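Local coordinates for protein acinetobacter secreted protease CpaA (PDB 6O38) that probably cleaves proteins outside the cell as a zinc-dependent metalloprotease exported by type II secretion, and binds the chaperone CpaB, at residues A246-T251 with L259-G264; D265-M270 with W278-S283; P299-P304 with V327-V332; P317-P322 with T341-A346; E410-R415 with N533-P538. All blocks are in the same frame, centred on the assembly; numbering follows the deposited sequence.

Overall arrangement
From the N terminus, interaction 1 comes first and closes a short hairpin in one of the beta-sandwich domains. Interaction 2 starts at the very next residue and closes a second hairpin of that domain; the two meet where Tyr267 OH bonds Thr260 O. Interaction 3 ties the linker after strand 277-288 to the entry of strand 330-335, and Lys262 of interaction 1 reaches its Thr302. Interaction 4 crosses interaction 3, their segments alternating along the chain, and they pack together around Pro322. Interaction 5 bridges 117 residues within the protease part and touches interaction 3 through Asn413 and Lys330, joining sandwich to protease.

Interaction 1: A246-T251 with L259-G264; sequences AKINNT and LTLKTG
Ile248 and Leu259 face each other in a small antiparallel beta hairpin belonging to one of the StcE-type beta-sandwich domains. Their side chains cross at about a right angle, Ile248 CB lying 3.8 Å from Leu259 CB. Beside them Ile248 N donates to Leu259 O over 2.8 Å. Two residues back, Ala246 and Leu261 make a hydrogen-bonded pair: Ala246 N reaches Leu261 O at 2.9 Å, and Leu261 N returns a bond to Ala246 O. On this buried face Ala246 offers just its CB, 4.4 Å from Leu261 CB, a compact group suited to a spot that Trp220 and Phe215 also pack against. Leu261 carries CG anti to its backbone N (chi1 -175°), and its CD1 comes within 4.5 Å of Ile248 CD1. Lys247 and Thr260, the non-hydrogen-bonded pair, occupy the other face, where the extended lysine chain leads away, as suits a long charged residue at the surface. In the second shell, Ile238 touches both Ile248 and Leu261, while Tyr267 touches Ile248, Leu259 and Leu261, so these three, with Ile238 and the ring of Tyr267, form an apolar layer between the hairpin and strands 235-240 and 266-272. Past the strand, Asn250 spends its amide on the connecting turn: ND2 bonds the carbonyl oxygens of Ser255 and Ala257, which holds it beside Leu259, with ND2 3.7 Å from Leu259 CD1.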
# COMPACT_ATOMS: atom_id res chain seq x y z
N ALA A 246 27.40 -6.89 0.74
CA ALA A 246 28.04 -5.72 1.32
C ALA A 246 27.21 -5.27 2.52
O ALA A 246 26.05 -5.66 2.67
CB ALA A 246 28.18 -4.58 0.30
N LYS A 247 27.82 -4.46 3.37
CA LYS A 247 27.19 -4.02 4.61
C LYS A 247 26.91 -2.53 4.56
O LYS A 247 27.80 -1.74 4.24
CB LYS A 247 28.08 -4.36 5.81
CG LYS A 247 27.58 -3.84 7.14
CD LYS A 247 28.55 -4.17 8.26
CE LYS A 247 27.97 -3.80 9.62
NZ LYS A 247 28.77 -4.36 10.74
N ILE A 248 25.67 -2.15 4.86
CA ILE A 248 25.32 -0.75 5.06
C ILE A 248 25.53 -0.43 6.54
O ILE A 248 24.87 -1.01 7.41
CB ILE A 248 23.88 -0.46 4.63
CG1 ILE A 248 23.68 -0.78 3.15
CG2 ILE A 248 23.52 0.99 4.91
CD1 ILE A 248 22.23 -0.82 2.72
N ASN A 249 26.46 0.49 6.82
CA ASN A 249 26.79 0.82 8.19
C ASN A 249 25.60 1.48 8.88
O ASN A 249 24.84 2.23 8.27
CB ASN A 249 28.00 1.75 8.23
CG ASN A 249 29.25 1.10 7.66
OD1 ASN A 249 29.48 -0.10 7.85
ND2 ASN A 249 30.06 1.88 6.96
N ASN A 250 25.44 1.18 10.17
CA ASN A 250 24.31 1.68 10.94
C ASN A 250 24.48 3.13 11.40
O ASN A 250 23.51 3.71 11.90
CB ASN A 250 24.06 0.79 12.16
CG ASN A 250 23.52 -0.58 11.78
OD1 ASN A 250 24.29 -1.51 11.54
ND2 ASN A 250 22.20 -0.70 11.71
N THR A 251 25.67 3.71 11.26
CA THR A 251 25.88 5.08 11.69
C THR A 251 25.00 6.04 10.89
O THR A 251 24.78 5.85 9.69
CB THR A 251 27.35 5.47 11.54
OG1 THR A 251 27.80 5.16 10.22
CG2 THR A 251 28.21 4.73 12.56
N LEU A 259 21.87 -4.51 8.35
CA LEU A 259 21.68 -3.92 7.03
C LEU A 259 22.67 -4.51 6.03
O LEU A 259 23.54 -3.83 5.48
CB LEU A 259 21.82 -2.40 7.11
CG LEU A 259 21.04 -1.70 8.21
CD1 LEU A 259 21.31 -0.20 8.20
CD2 LEU A 259 19.55 -1.97 8.08
N THR A 260 22.53 -5.81 5.78
CA THR A 260 23.37 -6.51 4.82
C THR A 260 22.76 -6.41 3.43
O THR A 260 21.56 -6.65 3.25
CB THR A 260 23.56 -7.98 5.22
OG1 THR A 260 24.22 -8.05 6.48
CG2 THR A 260 24.38 -8.71 4.18
N LEU A 261 23.58 -6.05 2.45
CA LEU A 261 23.14 -5.81 1.08
C LEU A 261 23.54 -7.01 0.23
O LEU A 261 24.69 -7.14 -0.19
CB LEU A 261 23.74 -4.52 0.55
CG LEU A 261 23.30 -4.05 -0.84
CD1 LEU A 261 21.86 -3.56 -0.81
CD2 LEU A 261 24.23 -2.96 -1.34
N LYS A 262 22.58 -7.90 -0.04
CA LYS A 262 22.81 -9.10 -0.82
C LYS A 262 22.37 -8.89 -2.27
O LYS A 262 21.87 -7.82 -2.65
CB LYS A 262 22.10 -10.29 -0.20
CG LYS A 262 22.51 -10.60 1.23
CD LYS A 262 21.75 -11.80 1.77
CE LYS A 262 20.25 -11.55 1.77
NZ LYS A 262 19.89 -10.29 2.47
N THR A 263 22.57 -9.92 -3.09
CA THR A 263 22.15 -9.87 -4.48
C THR A 263 20.64 -9.65 -4.58
O THR A 263 19.85 -10.40 -4.00
CB THR A 263 22.54 -11.17 -5.19
OG1 THR A 263 23.92 -11.45 -4.95
CG2 THR A 263 22.30 -11.04 -6.69
N GLY A 264 20.25 -8.62 -5.32
CA GLY A 264 18.85 -8.29 -5.50
C GLY A 264 18.22 -7.50 -4.37
O GLY A 264 17.05 -7.10 -4.50

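Interaction 2: D265-M270 with W278-S283; sequences DQYEFM and WQLISS
Glu268 faces two residues at once, Ile281 and Ser282, across an antiparallel hairpin, and this is a classic beta bulge. Among the backbone bonds, Glu268 O receives Ile281 N at 3.2 Å and, weakly, Ser282 N, while Glu268 N donates to Ser282 O at 3.0 Å. Beyond the bulge Met270, a selenomethionine, pairs with Gln279 through both its N and its O.

Apolar contacts line both faces. Ile281 has CG1 in the crowded position between N and carbonyl carbon (chi1 61°); its CD1 lies 3.8 Å from Met270 CB and 3.9 Å from Glu268 CG. A branched residue thus covers the aliphatic stem of the glutamate. On the other face Leu280 CD1 sits 3.8 Å from Phe269 CE2, and Trp278 CE3 is as close to Phe269 CB.

The buried polar ends have partners beyond the hairpin: Glu268 OE1 makes a salt bridge with Arg235, and the small hydroxyl of Ser282 bonds Asn124 of the chaperone CpaB, whose ND2 also donates to Gln266 O. The hairpin is flanked by strand 235-240, antiparallel to 266-272, and by strand 305-310, parallel to 277-288, while Ile248 of strand 246-248 packs on Phe269.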
# COMPACT_ATOMS: atom_id res chain seq x y z
N ASP A 265 18.94 -7.25 -3.29
CA ASP A 265 18.38 -6.51 -2.17
C ASP A 265 18.23 -5.03 -2.50
O ASP A 265 18.91 -4.49 -3.39
CB ASP A 265 19.25 -6.67 -0.92
CG ASP A 265 19.07 -8.02 -0.25
OD1 ASP A 265 18.26 -8.83 -0.74
OD2 ASP A 265 19.74 -8.26 0.77
N GLN A 266 17.33 -4.37 -1.78
CA GLN A 266 17.12 -2.93 -1.92
C GLN A 266 16.77 -2.34 -0.56
O GLN A 266 15.91 -2.86 0.15
CB GLN A 266 16.01 -2.63 -2.93
CG GLN A 266 15.81 -1.15 -3.21
CD GLN A 266 14.78 -0.88 -4.29
OE1 GLN A 266 15.00 -1.18 -5.46
NE2 GLN A 266 13.63 -0.34 -3.89
N TYR A 267 17.44 -1.24 -0.21
CA TYR A 267 17.17 -0.49 1.00
C TYR A 267 16.80 0.94 0.64
O TYR A 267 17.35 1.50 -0.32
CB TYR A 267 18.38 -0.49 1.95
CG TYR A 267 18.67 -1.82 2.61
CD1 TYR A 267 19.32 -2.84 1.92
CD2 TYR A 267 18.31 -2.05 3.93
CE1 TYR A 267 19.59 -4.05 2.52
CE2 TYR A 267 18.58 -3.26 4.54
CZ TYR A 267 19.22 -4.25 3.83
OH TYR A 267 19.49 -5.46 4.44
N GLU A 268 15.88 1.52 1.40
CA GLU A 268 15.47 2.91 1.20
C GLU A 268 15.56 3.64 2.53
O GLU A 268 15.08 3.13 3.56
CB GLU A 268 14.05 2.99 0.64
CG GLU A 268 13.73 4.32 -0.02
CD GLU A 268 12.36 4.33 -0.67
OE1 GLU A 268 11.92 5.41 -1.11
OE2 GLU A 268 11.72 3.26 -0.74
N PHE A 269 16.16 4.82 2.52
CA PHE A 269 16.34 5.63 3.71
C PHE A 269 15.75 7.01 3.49
O PHE A 269 15.73 7.52 2.36
CB PHE A 269 17.82 5.76 4.10
CG PHE A 269 18.51 4.44 4.31
CD1 PHE A 269 19.02 3.73 3.24
CD2 PHE A 269 18.65 3.91 5.58
CE1 PHE A 269 19.66 2.52 3.43
CE2 PHE A 269 19.28 2.70 5.78
CZ PHE A 269 19.79 2.00 4.70
N MSE A 270 15.26 7.61 4.57
CA MSE A 270 14.66 8.93 4.50
C MSE A 270 15.12 9.78 5.68
O MSE A 270 14.96 9.39 6.83
CB MSE A 270 13.14 8.84 4.48
CG MSE A 270 12.43 10.18 4.39
SE MSE A 270 10.52 10.03 4.69
CE MSE A 270 10.56 9.43 6.55
N TRP A 278 18.74 9.26 9.51
CA TRP A 278 18.08 8.60 8.40
C TRP A 278 17.12 7.54 8.95
O TRP A 278 17.54 6.65 9.69
CB TRP A 278 19.09 7.95 7.45
CG TRP A 278 19.96 8.93 6.72
CD1 TRP A 278 21.18 9.40 7.11
CD2 TRP A 278 19.67 9.55 5.45
NE1 TRP A 278 21.67 10.28 6.17
CE2 TRP A 278 20.76 10.38 5.14
CE3 TRP A 278 18.60 9.47 4.56
CZ2 TRP A 278 20.81 11.14 3.98
CZ3 TRP A 278 18.65 10.23 3.40
CH2 TRP A 278 19.75 11.05 3.12
N GLN A 279 15.85 7.66 8.59
CA GLN A 279 14.85 6.66 8.96
C GLN A 279 14.85 5.54 7.93
O GLN A 279 14.87 5.79 6.73
CB GLN A 279 13.46 7.30 9.06
CG GLN A 279 12.35 6.32 9.41
CD GLN A 279 12.31 5.97 10.88
OE1 GLN A 279 13.12 6.47 11.67
NE2 GLN A 279 11.37 5.12 11.26
N LEU A 280 14.83 4.30 8.42
CA LEU A 280 14.76 3.13 7.54
C LEU A 280 13.30 2.87 7.19
O LEU A 280 12.51 2.47 8.05
CB LEU A 280 15.40 1.92 8.21
CG LEU A 280 15.28 0.59 7.45
CD1 LEU A 280 16.04 0.66 6.13
CD2 LEU A 280 15.79 -0.56 8.30
N ILE A 281 12.94 3.09 5.92
CA ILE A 281 11.56 2.97 5.48
C ILE A 281 11.32 1.77 4.57
O ILE A 281 10.15 1.46 4.29
CB ILE A 281 11.07 4.26 4.78
CG1 ILE A 281 11.93 4.55 3.55
CG2 ILE A 281 11.11 5.43 5.75
CD1 ILE A 281 11.51 5.80 2.80
N SER A 282 12.37 1.09 4.11
CA SER A 282 12.20 -0.08 3.27
C SER A 282 13.45 -0.95 3.38
O SER A 282 14.56 -0.45 3.23
CB SER A 282 11.95 0.32 1.81
OG SER A 282 11.97 -0.81 0.95
N SER A 283 13.25 -2.24 3.62
CA SER A 283 14.34 -3.19 3.79
C SER A 283 13.86 -4.57 3.40
O SER A 283 12.66 -4.85 3.48
CB SER A 283 14.85 -3.19 5.24
OG SER A 283 13.80 -3.43 6.15

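Interaction 3: P299-P304 with V327-V332; sequences PNMTQP and VGDKVV
Pro304 O accepts a hydrogen bond from Lys330 N at 3.0 Å, with the donor in the carbonyl plane and a C=O...N angle of 158°, as the linker ending at Pro304 draws alongside the start of strand 330-335. The same oxygen lies 3.4 Å from Asp329 CA, a CA-H...O contact.

The side chains of Met301 and Asp329 reach toward each other tip to tip. Met301, a selenomethionine, bends at chi2 (-67°) and again at chi3 (-64°); its CB is 3.4 Å from Asp329 OD2, and its CE curls round to lie 3.5 Å from Lys330 O. Its SE meets Val331 CG2 at 4.1 Å, so the flexible chain covers carboxylate, backbone and valine methyl in turn. The buried Asp329 suits its place because OD2 can take two donors, Thr258 OG1 and Gln326 N, and so tether the turn before the strand. Gly328 runs through that turn with positive phi, where a CB would jam against the carbonyl of Val327. On the linker, Thr302 OG1 donates to Gln303 OE1, and Lys262 NZ bonds Thr302 O.

Strands 305-310 and 330-335 go on from here as parallel neighbours in the following beta-sandwich domain, with strand 358-364 antiparallel beyond 330-335; Tyr267 of strand 266-272 packs on Gln303 and Pro304, and Lys330 NZ reaches Asn413, just past the end of helix 391-411.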
# COMPACT_ATOMS: atom_id res chain seq x y z
N PRO A 299 18.63 -19.49 10.36
CA PRO A 299 19.91 -18.93 9.93
C PRO A 299 20.18 -17.58 10.57
O PRO A 299 19.27 -16.85 10.99
CB PRO A 299 19.74 -18.80 8.41
CG PRO A 299 18.26 -18.64 8.22
CD PRO A 299 17.63 -19.50 9.28
N ASN A 300 21.46 -17.24 10.65
CA ASN A 300 21.87 -15.95 11.17
C ASN A 300 21.34 -14.83 10.28
O ASN A 300 21.30 -14.96 9.05
CB ASN A 300 23.40 -15.87 11.26
CG ASN A 300 23.97 -16.84 12.28
OD1 ASN A 300 23.29 -17.22 13.24
ND2 ASN A 300 25.21 -17.25 12.07
N MSE A 301 20.92 -13.74 10.91
CA MSE A 301 20.28 -12.64 10.19
C MSE A 301 21.20 -12.02 9.14
O MSE A 301 22.32 -11.60 9.44
CB MSE A 301 19.83 -11.56 11.18
CG MSE A 301 18.97 -12.06 12.32
SE MSE A 301 17.21 -12.71 11.76
CE MSE A 301 16.46 -11.04 11.09
N THR A 302 20.72 -11.97 7.90
CA THR A 302 21.38 -11.25 6.82
C THR A 302 20.52 -10.11 6.30
O THR A 302 20.81 -9.58 5.22
CB THR A 302 21.75 -12.20 5.68
OG1 THR A 302 20.55 -12.81 5.16
CG2 THR A 302 22.70 -13.29 6.16
N GLN A 303 19.48 -9.73 7.03
CA GLN A 303 18.58 -8.63 6.68
C GLN A 303 17.76 -8.28 7.92
O GLN A 303 17.75 -9.06 8.88
CB GLN A 303 17.68 -9.01 5.50
CG GLN A 303 16.77 -10.20 5.73
CD GLN A 303 17.51 -11.53 5.71
OE1 GLN A 303 18.17 -11.86 4.73
NE2 GLN A 303 17.40 -12.28 6.80
N PRO A 304 17.09 -7.13 7.95
CA PRO A 304 16.39 -6.74 9.18
C PRO A 304 15.27 -7.68 9.62
O PRO A 304 14.93 -7.67 10.81
CB PRO A 304 15.84 -5.34 8.84
CG PRO A 304 16.78 -4.82 7.82
CD PRO A 304 17.14 -6.02 6.98
N VAL A 327 20.53 -5.80 17.33
CA VAL A 327 19.39 -5.21 18.02
C VAL A 327 18.42 -4.61 17.01
O VAL A 327 18.81 -3.81 16.15
CB VAL A 327 19.86 -4.17 19.04
CG1 VAL A 327 18.66 -3.45 19.65
CG2 VAL A 327 20.70 -4.83 20.12
N GLY A 328 17.15 -5.01 17.10
CA GLY A 328 16.13 -4.57 16.19
C GLY A 328 15.73 -5.60 15.15
O GLY A 328 14.68 -5.44 14.52
N ASP A 329 16.55 -6.63 14.94
CA ASP A 329 16.19 -7.69 14.01
C ASP A 329 14.91 -8.38 14.48
O ASP A 329 14.69 -8.56 15.68
CB ASP A 329 17.33 -8.70 13.89
CG ASP A 329 18.48 -8.18 13.06
OD1 ASP A 329 18.32 -7.14 12.39
OD2 ASP A 329 19.57 -8.81 13.08
N LYS A 330 14.07 -8.77 13.52
CA LYS A 330 12.77 -9.33 13.81
C LYS A 330 12.60 -10.68 13.13
O LYS A 330 13.07 -10.87 12.00
CB LYS A 330 11.64 -8.38 13.37
CG LYS A 330 11.59 -7.09 14.16
CD LYS A 330 10.38 -6.25 13.75
CE LYS A 330 10.30 -4.97 14.56
NZ LYS A 330 8.92 -4.41 14.57
N VAL A 331 11.94 -11.60 13.81
CA VAL A 331 11.57 -12.89 13.26
C VAL A 331 10.06 -13.06 13.42
O VAL A 331 9.54 -12.97 14.54
CB VAL A 331 12.32 -14.05 13.94
CG1 VAL A 331 11.77 -15.39 13.47
CG2 VAL A 331 13.81 -13.96 13.64
N VAL A 332 9.37 -13.30 12.31
CA VAL A 332 7.94 -13.56 12.30
C VAL A 332 7.73 -15.01 11.90
O VAL A 332 8.27 -15.46 10.88
CB VAL A 332 7.19 -12.61 11.36
CG1 VAL A 332 5.71 -12.94 11.33
CG2 VAL A 332 7.41 -11.16 11.77

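Interaction 4: P317-P322 with T341-A346; sequences PTLQLP and TYINAA
Leu319 and its parallel neighbours Tyr342 and Asn344 alternate as donors and acceptors: Leu319 N gives to Tyr342 O at 2.7 Å, and Leu319 O takes Asn344 N at 2.9 Å. The pattern extends both ways, with Tyr342 N donating to Pro317 O at 3.0 Å and Leu321 N to Asn344 O at 2.8 Å. Residue by residue the polar groups of the backbone turn to opposite flanks, so Gln320 bonds Ala296 and Leu298, while Thr341 and Ile343 bond Ile353 and Thr351 of strand 350-353. Proline suits position 317, since it is its carbonyl that serves the pairing.

Among side chains, Thr341 OG1 is satisfied by Gln316 O, and Asn344 OD1 has a weak bond to Ser350 OG. Gln320 bends at chi2 (80°) and swings its amide over to Asn344, OE1 lying 3.3 Å from Asn344 CB; the two amide planes are 23° apart, yet this is contact and not a hydrogen bond. The buried face is aliphatic. Leu319 and Ile343 lie side by side, Leu319 CB 3.6 Å from Ile343 CD1, and Leu321 crosses Ile343 at about a right angle, its CG 3.8 Å from Ile343 CG2.

This small mixed sheet, 318-320, 341-344 and 350-353, forms one layer of a beta-sandwich domain: Val331 and Ile333 of strand 330-335 support Leu321 and Ile343, and Trp368 of strand 367-381 packs on Leu321 and Ala345.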
# COMPACT_ATOMS: atom_id res chain seq x y z
N PRO A 317 9.51 -29.91 14.71
CA PRO A 317 9.10 -29.98 16.12
C PRO A 317 9.63 -28.83 16.96
O PRO A 317 8.92 -28.32 17.82
CB PRO A 317 9.65 -31.34 16.57
CG PRO A 317 10.81 -31.58 15.67
CD PRO A 317 10.41 -31.02 14.34
N THR A 318 10.88 -28.42 16.73
CA THR A 318 11.49 -27.33 17.47
C THR A 318 12.20 -26.40 16.50
O THR A 318 12.75 -26.83 15.49
CB THR A 318 12.50 -27.83 18.53
OG1 THR A 318 13.63 -28.42 17.87
CG2 THR A 318 11.86 -28.85 19.45
N LEU A 319 12.18 -25.10 16.82
CA LEU A 319 12.90 -24.10 16.05
C LEU A 319 13.76 -23.28 17.00
O LEU A 319 13.30 -22.85 18.06
CB LEU A 319 11.94 -23.18 15.29
CG LEU A 319 11.19 -23.78 14.10
CD1 LEU A 319 10.32 -22.72 13.44
CD2 LEU A 319 12.17 -24.37 13.10
N GLN A 320 15.01 -23.06 16.60
CA GLN A 320 15.95 -22.24 17.35
C GLN A 320 16.06 -20.88 16.67
O GLN A 320 16.41 -20.81 15.48
CB GLN A 320 17.32 -22.91 17.44
CG GLN A 320 18.33 -22.19 18.32
CD GLN A 320 18.13 -22.47 19.80
OE1 GLN A 320 17.28 -23.27 20.18
NE2 GLN A 320 18.92 -21.80 20.63
N LEU A 321 15.75 -19.82 17.40
CA LEU A 321 15.87 -18.48 16.86
C LEU A 321 17.32 -18.20 16.49
O LEU A 321 18.24 -18.81 17.06
CB LEU A 321 15.35 -17.45 17.86
CG LEU A 321 13.83 -17.46 18.06
CD1 LEU A 321 13.40 -16.43 19.08
CD2 LEU A 321 13.12 -17.24 16.73
N PRO A 322 17.57 -17.30 15.53
CA PRO A 322 18.93 -17.12 15.01
C PRO A 322 19.94 -16.86 16.12
O PRO A 322 19.70 -16.07 17.03
CB PRO A 322 18.79 -15.91 14.08
CG PRO A 322 17.38 -15.96 13.62
CD PRO A 322 16.59 -16.49 14.79
N THR A 341 4.76 -26.20 17.36
CA THR A 341 6.20 -26.09 17.17
C THR A 341 6.78 -25.27 18.30
O THR A 341 6.30 -24.17 18.59
CB THR A 341 6.54 -25.45 15.82
OG1 THR A 341 6.18 -26.34 14.76
CG2 THR A 341 8.03 -25.14 15.73
N TYR A 342 7.82 -25.80 18.95
CA TYR A 342 8.46 -25.09 20.05
C TYR A 342 9.51 -24.13 19.51
O TYR A 342 10.22 -24.43 18.55
CB TYR A 342 9.09 -26.08 21.03
CG TYR A 342 8.08 -26.95 21.73
CD1 TYR A 342 7.32 -26.45 22.79
CD2 TYR A 342 7.87 -28.26 21.35
CE1 TYR A 342 6.39 -27.23 23.44
CE2 TYR A 342 6.94 -29.06 21.99
CZ TYR A 342 6.20 -28.54 23.04
OH TYR A 342 5.28 -29.32 23.69
N ILE A 343 9.61 -22.96 20.15
CA ILE A 343 10.54 -21.91 19.76
C ILE A 343 11.49 -21.68 20.93
O ILE A 343 11.04 -21.51 22.07
CB ILE A 343 9.81 -20.61 19.38
CG1 ILE A 343 8.76 -20.88 18.30
CG2 ILE A 343 10.81 -19.56 18.90
CD1 ILE A 343 9.33 -21.42 17.02
N ASN A 344 12.79 -21.66 20.65
CA ASN A 344 13.80 -21.51 21.68
C ASN A 344 14.83 -20.47 21.25
O ASN A 344 15.00 -20.19 20.06
CB ASN A 344 14.50 -22.84 21.99
CG ASN A 344 13.55 -23.87 22.56
OD1 ASN A 344 13.16 -23.80 23.72
ND2 ASN A 344 13.17 -24.85 21.73
N ALA A 345 15.51 -19.91 22.24
CA ALA A 345 16.58 -18.95 22.02
C ALA A 345 17.70 -19.21 23.02
O ALA A 345 17.51 -19.91 24.02
CB ALA A 345 16.08 -17.50 22.15
N ALA A 346 18.87 -18.64 22.74
CA ALA A 346 20.04 -18.88 23.58
C ALA A 346 19.83 -18.34 25.00
O ALA A 346 20.37 -18.91 25.95
CB ALA A 346 21.28 -18.25 22.95

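Interaction 5: E410-R415 with N533-P538; sequences ENSNAR and NFYSSP
Ser412, just past the C-terminal end of helix 391-411, is joined to Tyr535 in the long loop before helix 557-569, a buried helix-end-to-loop contact in the protease part of the chain. Tyr535 N donates to Ser412 OG at 2.7 Å. With OG beside its own backbone N (chi1 -61°), the hydroxyl also bonds Thr408 O, one turn back, so a small residue with both donor and acceptor links helix and loop. Alongside, Phe534 brings its ring edge to the helix end, CE1 lying 3.5 Å from Asn411 O and 3.7 Å from Asn411 CB.

The helix finishes in a Schellman motif at Asn413, which has positive phi (57°), a conformation asparagine adopts readily. Asn411 runs side by side with Asn533, their amide planes 22° apart, and its ND2 makes a weak bond of 3.4 Å to Asn533 O.

Asn533 OD1 bonds Arg497 NH1 and Tyr535 OH bonds Arg497 O, on the helix whose His498 and His502 bind the zinc; the Tyr535 side chain is about 11 Å from the metal. Val558 of helix 557-569 packs on Ser412 and Tyr535, while Gln125 and Asn149 of the chaperone CpaB lie against Asn411 and Asn533 respectively.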
# COMPACT_ATOMS: atom_id res chain seq x y z
N GLU A 410 1.29 -5.53 11.99
CA GLU A 410 2.71 -5.81 11.77
C GLU A 410 3.42 -4.61 11.14
O GLU A 410 4.58 -4.34 11.46
CB GLU A 410 2.86 -7.05 10.89
CG GLU A 410 4.28 -7.56 10.77
CD GLU A 410 4.35 -8.93 10.13
OE1 GLU A 410 3.82 -9.89 10.72
OE2 GLU A 410 4.94 -9.04 9.03
N ASN A 411 2.74 -3.89 10.25
CA ASN A 411 3.32 -2.69 9.67
C ASN A 411 3.52 -1.58 10.70
O ASN A 411 4.36 -0.70 10.49
CB ASN A 411 2.44 -2.17 8.53
CG ASN A 411 2.50 -3.04 7.29
OD1 ASN A 411 3.47 -3.77 7.08
ND2 ASN A 411 1.46 -2.98 6.47
N SER A 412 2.77 -1.62 11.80
CA SER A 412 2.78 -0.55 12.79
C SER A 412 3.60 -0.88 14.03
O SER A 412 3.60 -0.08 14.97
CB SER A 412 1.34 -0.21 13.20
OG SER A 412 0.58 0.23 12.09
N ASN A 413 4.29 -2.02 14.04
CA ASN A 413 4.97 -2.52 15.24
C ASN A 413 4.01 -2.68 16.41
O ASN A 413 4.39 -2.53 17.57
CB ASN A 413 6.15 -1.62 15.63
CG ASN A 413 7.16 -1.46 14.51
OD1 ASN A 413 7.56 -2.44 13.88
ND2 ASN A 413 7.58 -0.23 14.26
N ALA A 414 2.75 -2.98 16.10
CA ALA A 414 1.76 -3.28 17.13
C ALA A 414 1.96 -4.71 17.62
O ALA A 414 2.03 -5.64 16.82
CB ALA A 414 0.34 -3.09 16.59
N ARG A 415 2.07 -4.87 18.94
CA ARG A 415 2.44 -6.16 19.52
C ARG A 415 1.21 -7.05 19.73
O ARG A 415 0.90 -7.49 20.83
CB ARG A 415 3.18 -5.94 20.84
CG ARG A 415 4.47 -5.14 20.70
CD ARG A 415 5.36 -5.33 21.91
NE ARG A 415 6.50 -4.42 21.91
CZ ARG A 415 6.49 -3.21 22.47
NH1 ARG A 415 5.41 -2.78 23.09
NH2 ARG A 415 7.57 -2.45 22.41
N ASN A 533 -2.41 1.13 5.54
CA ASN A 533 -2.29 -0.05 6.39
C ASN A 533 -1.40 0.24 7.60
O ASN A 533 -0.33 -0.36 7.79
CB ASN A 533 -1.76 -1.23 5.59
CG ASN A 533 -2.63 -1.55 4.39
OD1 ASN A 533 -3.84 -1.35 4.41
ND2 ASN A 533 -2.01 -2.04 3.32
N PHE A 534 -1.85 1.17 8.44
CA PHE A 534 -1.11 1.53 9.63
C PHE A 534 -2.06 1.94 10.75
O PHE A 534 -3.14 2.48 10.49
CB PHE A 534 -0.13 2.69 9.38
CG PHE A 534 0.99 2.36 8.43
CD1 PHE A 534 2.13 1.72 8.89
CD2 PHE A 534 0.90 2.70 7.09
CE1 PHE A 534 3.16 1.42 8.03
CE2 PHE A 534 1.93 2.39 6.22
CZ PHE A 534 3.06 1.75 6.69
N TYR A 535 -1.65 1.66 11.98
CA TYR A 535 -2.16 2.37 13.14
C TYR A 535 -1.24 3.56 13.42
O TYR A 535 -0.05 3.52 13.12
CB TYR A 535 -2.24 1.46 14.37
CG TYR A 535 -3.26 0.35 14.26
CD1 TYR A 535 -4.61 0.61 14.45
CD2 TYR A 535 -2.88 -0.95 13.97
CE1 TYR A 535 -5.55 -0.40 14.36
CE2 TYR A 535 -3.81 -1.97 13.87
CZ TYR A 535 -5.15 -1.69 14.07
OH TYR A 535 -6.08 -2.70 13.97
N SER A 536 -1.81 4.61 14.00
CA SER A 536 -1.06 5.86 14.13
C SER A 536 0.06 5.72 15.15
O SER A 536 -0.08 5.05 16.18
CB SER A 536 -1.99 7.00 14.53
OG SER A 536 -2.45 6.85 15.86
N SER A 537 1.20 6.35 14.85
CA SER A 537 2.38 6.33 15.70
C SER A 537 3.37 7.39 15.23
O SER A 537 3.60 7.53 14.02
CB SER A 537 3.05 4.95 15.69
OG SER A 537 4.30 4.98 16.36
N PRO A 538 3.99 8.14 16.15
CA PRO A 538 5.01 9.12 15.74
C PRO A 538 6.31 8.50 15.27
O PRO A 538 7.25 9.24 14.95
CB PRO A 538 5.22 9.94 17.02
CG PRO A 538 4.87 9.01 18.12
CD PRO A 538 3.76 8.14 17.60